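CBS domain protein (PDB 2EF7) is of unknown function but, as a tandem pair of CBS domains, probably serves as a regulatory module that senses adenosine-containing ligands. Local coordinates at residues P46-A58 against K68-I80. Numbering follows the deposited sequence.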
ATOM      1  N   PRO A  46      12.941 -11.596 -23.495  1.00 25.53           N
ATOM      2  CA  PRO A  46      12.944 -10.183 -23.090  1.00 23.74           C
ATOM      3  C   PRO A  46      14.282  -9.492 -23.341  1.00 26.63           C
ATOM      4  O   PRO A  46      15.312  -9.967 -22.874  1.00 26.30           O
ATOM      5  CB  PRO A  46      12.643 -10.240 -21.588  1.00 20.99           C
ATOM      6  CG  PRO A  46      11.980 -11.565 -21.389  1.00 29.43           C
ATOM      7  CD  PRO A  46      12.729 -12.470 -22.328  1.00 24.49           C
ATOM      8  N   VAL A  47      14.269  -8.374 -24.067  1.00 25.20           N
ATOM      9  CA  VAL A  47      15.498  -7.620 -24.325  1.00 21.04           C
ATOM     10  C   VAL A  47      15.349  -6.172 -23.875  1.00 25.14           C
ATOM     11  O   VAL A  47      16.289  -5.382 -23.951  1.00 28.96           O
ATOM     12  CB  VAL A  47      15.895  -7.633 -25.809  1.00 19.07           C
ATOM     13  CG1 VAL A  47      16.459  -8.994 -26.180  1.00 26.02           C
ATOM     14  CG2 VAL A  47      14.693  -7.302 -26.670  1.00 22.56           C
ATOM     15  N   GLY A  48      14.167  -5.822 -23.392  1.00 25.71           N
ATOM     16  CA  GLY A  48      13.961  -4.463 -22.938  1.00 25.77           C
ATOM     17  C   GLY A  48      12.516  -4.157 -22.610  1.00 23.94           C
ATOM     18  O   GLY A  48      11.675  -5.056 -22.528  1.00 22.60           O
ATOM     19  N   ILE A  49      12.235  -2.872 -22.421  1.00 24.92           N
ATOM     20  CA  ILE A  49      10.894  -2.420 -22.100  1.00 24.12           C
ATOM     21  C   ILE A  49      10.653  -1.030 -22.684  1.00 26.34           C
ATOM     22  O   ILE A  49      11.564  -0.208 -22.757  1.00 24.62           O
ATOM     23  CB  ILE A  49      10.680  -2.376 -20.569  1.00 29.68           C
ATOM     24  CG1 ILE A  49       9.228  -2.027 -20.253  1.00 28.93           C
ATOM     25  CG2 ILE A  49      11.615  -1.359 -19.941  1.00 32.38           C
ATOM     26  CD1 ILE A  49       8.926  -1.956 -18.759  1.00 35.98           C
ATOM     27  N   ILE A  50       9.420  -0.793 -23.118  1.00 23.29           N
ATOM     28  CA  ILE A  50       9.028   0.495 -23.674  1.00 23.69           C
ATOM     29  C   ILE A  50       7.870   1.025 -22.838  1.00 26.40           C
ATOM     30  O   ILE A  50       6.833   0.370 -22.722  1.00 27.95           O
ATOM     31  CB  ILE A  50       8.569   0.364 -25.149  1.00 26.34           C
ATOM     32  CG1 ILE A  50       9.772   0.050 -26.044  1.00 28.60           C
ATOM     33  CG2 ILE A  50       7.894   1.648 -25.600  1.00 21.32           C
ATOM     34  CD1 ILE A  50       9.418  -0.297 -27.485  1.00 23.80           C
ATOM     35  N   THR A  51       8.061   2.194 -22.232  1.00 23.19           N
ATOM     36  CA  THR A  51       7.015   2.817 -21.424  1.00 27.02           C
ATOM     37  C   THR A  51       6.469   3.976 -22.228  1.00 27.21           C
ATOM     38  O   THR A  51       7.040   4.337 -23.262  1.00 29.14           O
ATOM     39  CB  THR A  51       7.562   3.414 -20.136  1.00 25.86           C
ATOM     40  OG1 THR A  51       8.540   4.412 -20.469  1.00 26.96           O
ATOM     41  CG2 THR A  51       8.189   2.330 -19.262  1.00 30.38           C
ATOM     42  N   GLU A  52       5.378   4.566 -21.749  1.00 25.70           N
ATOM     43  CA  GLU A  52       4.781   5.705 -22.438  1.00 29.48           C
ATOM     44  C   GLU A  52       5.823   6.804 -22.557  1.00 26.04           C
ATOM     45  O   GLU A  52       5.888   7.498 -23.567  1.00 22.85           O
ATOM     46  CB  GLU A  52       3.585   6.242 -21.654  1.00 27.63           C
ATOM     47  CG  GLU A  52       2.531   5.204 -21.393  1.00 35.51           C
ATOM     48  CD  GLU A  52       1.355   5.771 -20.644  1.00 38.25           C
ATOM     49  OE1 GLU A  52       1.578   6.429 -19.606  1.00 37.74           O
ATOM     50  OE2 GLU A  52       0.211   5.560 -21.087  1.00 39.03           O
ATOM     51  N   ARG A  53       6.630   6.956 -21.512  1.00 24.18           N
ATOM     52  CA  ARG A  53       7.668   7.975 -21.485  1.00 25.79           C
ATOM     53  C   ARG A  53       8.734   7.723 -22.546  1.00 29.55           C
ATOM     54  O   ARG A  53       9.240   8.665 -23.169  1.00 27.02           O
ATOM     55  CB  ARG A  53       8.311   8.036 -20.102  1.00 33.76           C
ATOM     56  CG  ARG A  53       9.421   9.056 -19.993  1.00 46.00           C
ATOM     57  CD  ARG A  53       9.597   9.504 -18.558  1.00 55.65           C
ATOM     58  NE  ARG A  53       8.320   9.928 -17.988  1.00 64.40           N
ATOM     59  CZ  ARG A  53       8.182  10.559 -16.827  1.00 64.47           C
ATOM     60  NH1 ARG A  53       9.249  10.851 -16.095  1.00 69.38           N
ATOM     61  NH2 ARG A  53       6.974  10.890 -16.394  1.00 63.73           N
ATOM     62  N   ASP A  54       9.077   6.454 -22.757  1.00 25.01           N
ATOM     63  CA  ASP A  54      10.074   6.123 -23.764  1.00 23.57           C
ATOM     64  C   ASP A  54       9.565   6.544 -25.126  1.00 25.51           C
ATOM     65  O   ASP A  54      10.337   7.012 -25.960  1.00 28.07           O
ATOM     66  CB  ASP A  54      10.382   4.631 -23.783  1.00 24.30           C
ATOM     67  CG  ASP A  54      11.143   4.183 -22.557  1.00 39.37           C
ATOM     68  OD1 ASP A  54      11.990   4.967 -22.076  1.00 31.59           O
ATOM     69  OD2 ASP A  54      10.907   3.047 -22.088  1.00 39.63           O
ATOM     70  N   ILE A  55       8.265   6.373 -25.351  1.00 20.84           N
ATOM     71  CA  ILE A  55       7.680   6.762 -26.623  1.00 23.80           C
ATOM     72  C   ILE A  55       7.741   8.279 -26.789  1.00 23.48           C
ATOM     73  O   ILE A  55       8.188   8.774 -27.821  1.00 23.27           O
ATOM     74  CB  ILE A  55       6.213   6.283 -26.733  1.00 27.66           C
ATOM     75  CG1 ILE A  55       6.193   4.767 -26.970  1.00 25.87           C
ATOM     76  CG2 ILE A  55       5.500   6.993 -27.888  1.00 26.59           C
ATOM     77  CD1 ILE A  55       4.815   4.216 -27.245  1.00 35.26           C
ATOM     78  N   VAL A  56       7.312   9.011 -25.766  1.00 26.48           N
ATOM     79  CA  VAL A  56       7.320  10.466 -25.825  1.00 29.60           C
ATOM     80  C   VAL A  56       8.735  10.995 -26.003  1.00 32.38           C
ATOM     81  O   VAL A  56       8.971  11.937 -26.751  1.00 28.92           O
ATOM     82  CB  VAL A  56       6.716  11.078 -24.552  1.00 30.54           C
ATOM     83  CG1 VAL A  56       6.898  12.607 -24.564  1.00 27.68           C
ATOM     84  CG2 VAL A  56       5.246  10.736 -24.477  1.00 24.49           C
ATOM     85  N   LYS A  57       9.678  10.372 -25.317  1.00 31.64           N
ATOM     86  CA  LYS A  57      11.062  10.787 -25.403  1.00 32.68           C
ATOM     87  C   LYS A  57      11.573  10.629 -26.837  1.00 34.48           C
ATOM     88  O   LYS A  57      12.200  11.537 -27.379  1.00 32.04           O
ATOM     89  CB  LYS A  57      11.898   9.948 -24.436  1.00 42.07           C
ATOM     90  CG  LYS A  57      13.227  10.549 -24.054  1.00 54.76           C
ATOM     91  CD  LYS A  57      13.372  10.602 -22.537  1.00 61.30           C
ATOM     92  CE  LYS A  57      13.326   9.215 -21.907  1.00 63.47           C
ATOM     93  NZ  LYS A  57      13.486   9.275 -20.422  1.00 59.10           N
ATOM     94  N   ALA A  58      11.298   9.487 -27.460  1.00 29.99           N
ATOM     95  CA  ALA A  58      11.767   9.258 -28.826  1.00 28.69           C
ATOM     96  C   ALA A  58      11.184  10.283 -29.794  1.00 34.57           C
ATOM     97  O   ALA A  58      11.874  10.757 -30.708  1.00 30.28           O
ATOM     98  CB  ALA A  58      11.418   7.858 -29.273  1.00 19.02           C
ATOM     99  N   LYS A  68      12.114   1.508 -35.000  1.00 29.15           N
ATOM    100  CA  LYS A  68      12.000   0.174 -34.416  1.00 27.97           C
ATOM    101  C   LYS A  68      12.124   0.188 -32.895  1.00 27.60           C
ATOM    102  O   LYS A  68      12.815   1.024 -32.317  1.00 28.54           O
ATOM    103  CB  LYS A  68      13.058  -0.762 -35.019  1.00 27.40           C
ATOM    104  CG  LYS A  68      12.901  -0.994 -36.534  1.00 32.10           C
ATOM    105  CD  LYS A  68      13.896  -2.027 -37.060  1.00 35.08           C
ATOM    106  CE  LYS A  68      15.331  -1.643 -36.711  1.00 46.54           C
ATOM    107  NZ  LYS A  68      16.314  -2.750 -36.917  1.00 55.14           N
ATOM    108  N   ALA A  69      11.450  -0.760 -32.254  1.00 26.15           N
ATOM    109  CA  ALA A  69      11.453  -0.874 -30.806  1.00 22.44           C
ATOM    110  C   ALA A  69      12.849  -0.831 -30.191  1.00 30.21           C
ATOM    111  O   ALA A  69      13.107  -0.043 -29.278  1.00 31.18           O
ATOM    112  CB  ALA A  69      10.739  -2.163 -30.390  1.00 21.31           C
ATOM    113  N   GLU A  70      13.753  -1.666 -30.691  1.00 27.99           N
ATOM    114  CA  GLU A  70      15.100  -1.720 -30.130  1.00 34.33           C
ATOM    115  C   GLU A  70      15.861  -0.396 -30.167  1.00 33.22           C
ATOM    116  O   GLU A  70      16.834  -0.228 -29.439  1.00 32.21           O
ATOM    117  CB  GLU A  70      15.922  -2.816 -30.825  1.00 36.80           C
ATOM    118  CG  GLU A  70      16.272  -2.533 -32.276  1.00 38.34           C
ATOM    119  CD  GLU A  70      16.825  -3.758 -32.994  1.00 50.41           C
ATOM    120  OE1 GLU A  70      17.623  -4.499 -32.378  1.00 50.42           O
ATOM    121  OE2 GLU A  70      16.467  -3.971 -34.176  1.00 52.61           O
ATOM    122  N   GLU A  71      15.419   0.550 -30.994  1.00 32.69           N
ATOM    123  CA  GLU A  71      16.111   1.833 -31.094  1.00 34.54           C
ATOM    124  C   GLU A  71      15.750   2.849 -30.016  1.00 34.54           C
ATOM    125  O   GLU A  71      16.470   3.828 -29.840  1.00 38.98           O
ATOM    126  CB  GLU A  71      15.860   2.487 -32.454  1.00 33.10           C
ATOM    127  CG  GLU A  71      16.253   1.660 -33.664  1.00 47.34           C
ATOM    128  CD  GLU A  71      16.093   2.441 -34.959  1.00 58.45           C
ATOM    129  OE1 GLU A  71      16.871   3.398 -35.166  1.00 63.53           O
ATOM    130  OE2 GLU A  71      15.186   2.114 -35.760  1.00 53.47           O
ATOM    131  N   PHE A  72      14.649   2.639 -29.299  1.00 31.82           N
ATOM    132  CA  PHE A  72      14.256   3.612 -28.281  1.00 26.85           C
ATOM    133  C   PHE A  72      13.763   3.026 -26.974  1.00 32.60           C
ATOM    134  O   PHE A  72      13.386   3.760 -26.058  1.00 33.46           O
ATOM    135  CB  PHE A  72      13.202   4.574 -28.849  1.00 20.68           C
ATOM    136  CG  PHE A  72      11.860   3.949 -29.112  1.00 27.24           C
ATOM    137  CD1 PHE A  72      10.822   4.091 -28.197  1.00 24.56           C
ATOM    138  CD2 PHE A  72      11.617   3.257 -30.303  1.00 27.47           C
ATOM    139  CE1 PHE A  72       9.551   3.560 -28.464  1.00 27.35           C
ATOM    140  CE2 PHE A  72      10.359   2.718 -30.581  1.00 25.96           C
ATOM    141  CZ  PHE A  72       9.322   2.871 -29.662  1.00 28.79           C
HETATM  142  N   MSE A  73      13.768   1.703 -26.883  1.00 27.17           N
HETATM  143  CA  MSE A  73      13.331   1.032 -25.666  1.00 29.15           C
HETATM  144  C   MSE A  73      14.373   1.258 -24.573  1.00 31.49           C
HETATM  145  O   MSE A  73      15.445   1.803 -24.822  1.00 29.48           O
HETATM  146  CB  MSE A  73      13.236  -0.475 -25.920  1.00 25.89           C
HETATM  147  CG  MSE A  73      14.606  -1.117 -26.083  1.00 28.94           C
HETATM  148 SE   MSE A  73      14.572  -2.997 -26.502  1.00 33.87          SE
HETATM  149  CE  MSE A  73      16.505  -3.292 -26.728  1.00 22.95           C
ATOM    150  N   THR A  74      14.041   0.851 -23.354  1.00 30.84           N
ATOM    151  CA  THR A  74      14.991   0.915 -22.254  1.00 34.76           C
ATOM    152  C   THR A  74      15.561  -0.501 -22.327  1.00 32.77           C
ATOM    153  O   THR A  74      14.833  -1.470 -22.097  1.00 31.53           O
ATOM    154  CB  THR A  74      14.295   1.112 -20.898  1.00 36.85           C
ATOM    155  OG1 THR A  74      13.767   2.443 -20.818  1.00 45.27           O
ATOM    156  CG2 THR A  74      15.280   0.882 -19.761  1.00 37.13           C
ATOM    157  N   ALA A  75      16.836  -0.629 -22.687  1.00 29.23           N
ATOM    158  CA  ALA A  75      17.454  -1.944 -22.810  1.00 29.20           C
ATOM    159  C   ALA A  75      17.668  -2.601 -21.461  1.00 29.77           C
ATOM    160  O   ALA A  75      18.068  -1.946 -20.502  1.00 36.25           O
ATOM    161  CB  ALA A  75      18.786  -1.843 -23.551  1.00 26.28           C
ATOM    162  N   SER A  76      17.392  -3.899 -21.395  1.00 31.27           N
ATOM    163  CA  SER A  76      17.571  -4.667 -20.163  1.00 31.94           C
ATOM    164  C   SER A  76      17.458  -6.162 -20.393  1.00 30.86           C
ATOM    165  O   SER A  76      16.508  -6.640 -21.018  1.00 25.13           O
ATOM    166  CB  SER A  76      16.546  -4.260 -19.109  1.00 36.64           C
ATOM    167  OG  SER A  76      16.674  -5.096 -17.972  1.00 34.88           O
ATOM    168  N   LEU A  77      18.430  -6.896 -19.866  1.00 32.56           N
ATOM    169  CA  LEU A  77      18.453  -8.341 -20.004  1.00 34.10           C
ATOM    170  C   LEU A  77      18.256  -9.006 -18.648  1.00 30.88           C
ATOM    171  O   LEU A  77      18.285 -10.230 -18.549  1.00 34.97           O
ATOM    172  CB  LEU A  77      19.782  -8.791 -20.629  1.00 33.30           C
ATOM    173  CG  LEU A  77      20.046  -8.372 -22.082  1.00 34.05           C
ATOM    174  CD1 LEU A  77      21.489  -8.680 -22.470  1.00 33.07           C
ATOM    175  CD2 LEU A  77      19.088  -9.108 -23.002  1.00 27.43           C
ATOM    176  N   ILE A  78      18.041  -8.203 -17.608  1.00 32.42           N
ATOM    177  CA  ILE A  78      17.838  -8.744 -16.264  1.00 28.32           C
ATOM    178  C   ILE A  78      16.499  -9.491 -16.221  1.00 28.57           C
ATOM    179  O   ILE A  78      15.451  -8.916 -16.515  1.00 33.19           O
ATOM    180  CB  ILE A  78      17.807  -7.627 -15.176  1.00 31.82           C
ATOM    181  CG1 ILE A  78      18.855  -6.550 -15.467  1.00 37.08           C
ATOM    182  CG2 ILE A  78      18.082  -8.229 -13.802  1.00 31.40           C
ATOM    183  CD1 ILE A  78      20.267  -7.064 -15.585  1.00 37.39           C
ATOM    184  N   THR A  79      16.537 -10.769 -15.860  1.00 18.13           N
ATOM    185  CA  THR A  79      15.328 -11.575 -15.776  1.00 18.60           C
ATOM    186  C   THR A  79      15.436 -12.545 -14.607  1.00 20.47           C
ATOM    187  O   THR A  79      16.522 -12.745 -14.056  1.00 24.68           O
ATOM    188  CB  THR A  79      15.118 -12.442 -17.033  1.00 26.10           C
ATOM    189  OG1 THR A  79      16.154 -13.428 -17.094  1.00 28.83           O
ATOM    190  CG2 THR A  79      15.155 -11.596 -18.303  1.00 32.19           C
ATOM    191  N   ILE A  80      14.309 -13.157 -14.251  1.00 20.32           N
ATOM    192  CA  ILE A  80      14.260 -14.145 -13.184  1.00 22.89           C
ATOM    193  C   ILE A  80      13.406 -15.325 -13.665  1.00 29.61           C
ATOM    194  O   ILE A  80      12.382 -15.130 -14.323  1.00 26.24           O
ATOM    195  CB  ILE A  80      13.642 -13.555 -11.893  1.00 26.44           C
ATOM    196  CG1 ILE A  80      13.808 -14.544 -10.737  1.00 23.45           C
ATOM    197  CG2 ILE A  80      12.179 -13.197 -12.118  1.00 16.71           C
ATOM    198  CD1 ILE A  80      15.229 -14.572 -10.171  1.00 29.92           C
TER
HETATM  199  O   HOH W   1      13.121   6.459 -26.066  1.00 24.59           O
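Ile49 and Thr74 form the antiparallel hydrogen-bonded pair where strand 74-75 joins the mixed sheet alongside strand 45-51; in this tandem CBS pair, 74-75 is the outermost strand, within this chain, of the sheet that also holds 16-18 and 37-42. Thr74 N gives a nearly straight bond to Ile49 O (2.8 Å, 174°), and Ile49 N returns one to Thr74 O. Next along, Ser76 N donates to Val47 O; Val47 and Gly48 form a classic beta bulge opposite Val40. Glycine suits its place because a beta carbon would run into Thr74 O and the side chain of Met73, here selenomethionine, whose SE lies 3.9 Å from Gly48 CA.

Where the strand turns into helix 52-60, apolar side chains pack against Ala69, Phe72 and Met73. Branched Ile50 meets all three: CG1 packs on Met73 CB (3.5 Å), CD1 on Ala69 CB, and CG2 on Phe72 CE1. Phe72 CG sits between its backbone N and carbonyl carbon (chi1 69°), which sets the ring toward Ile50, Ile55 and Ala58; Ile55 CG1 meets its edge, while the small Ala58 lets its CB come within 3.8 Å of Phe72 CB.

Asp54 ties strand, helix and loop together. In a capping box with Thr51, its OD2 accepts Thr51 N, and Asp54 N bonds back to Thr51 OG1. A water donates to Asp54 O and Phe72 O. Replacing Asp54 by an alanine is likely to leave Thr51 N and Thr74 OG1 without the acceptor they share, weakening the helix cap and its tie to strand 74-75. Thr74 OG1 donates to OD2 on its syn side (3.2 Å), from the opposite face of the carboxylate plane to Thr51 N.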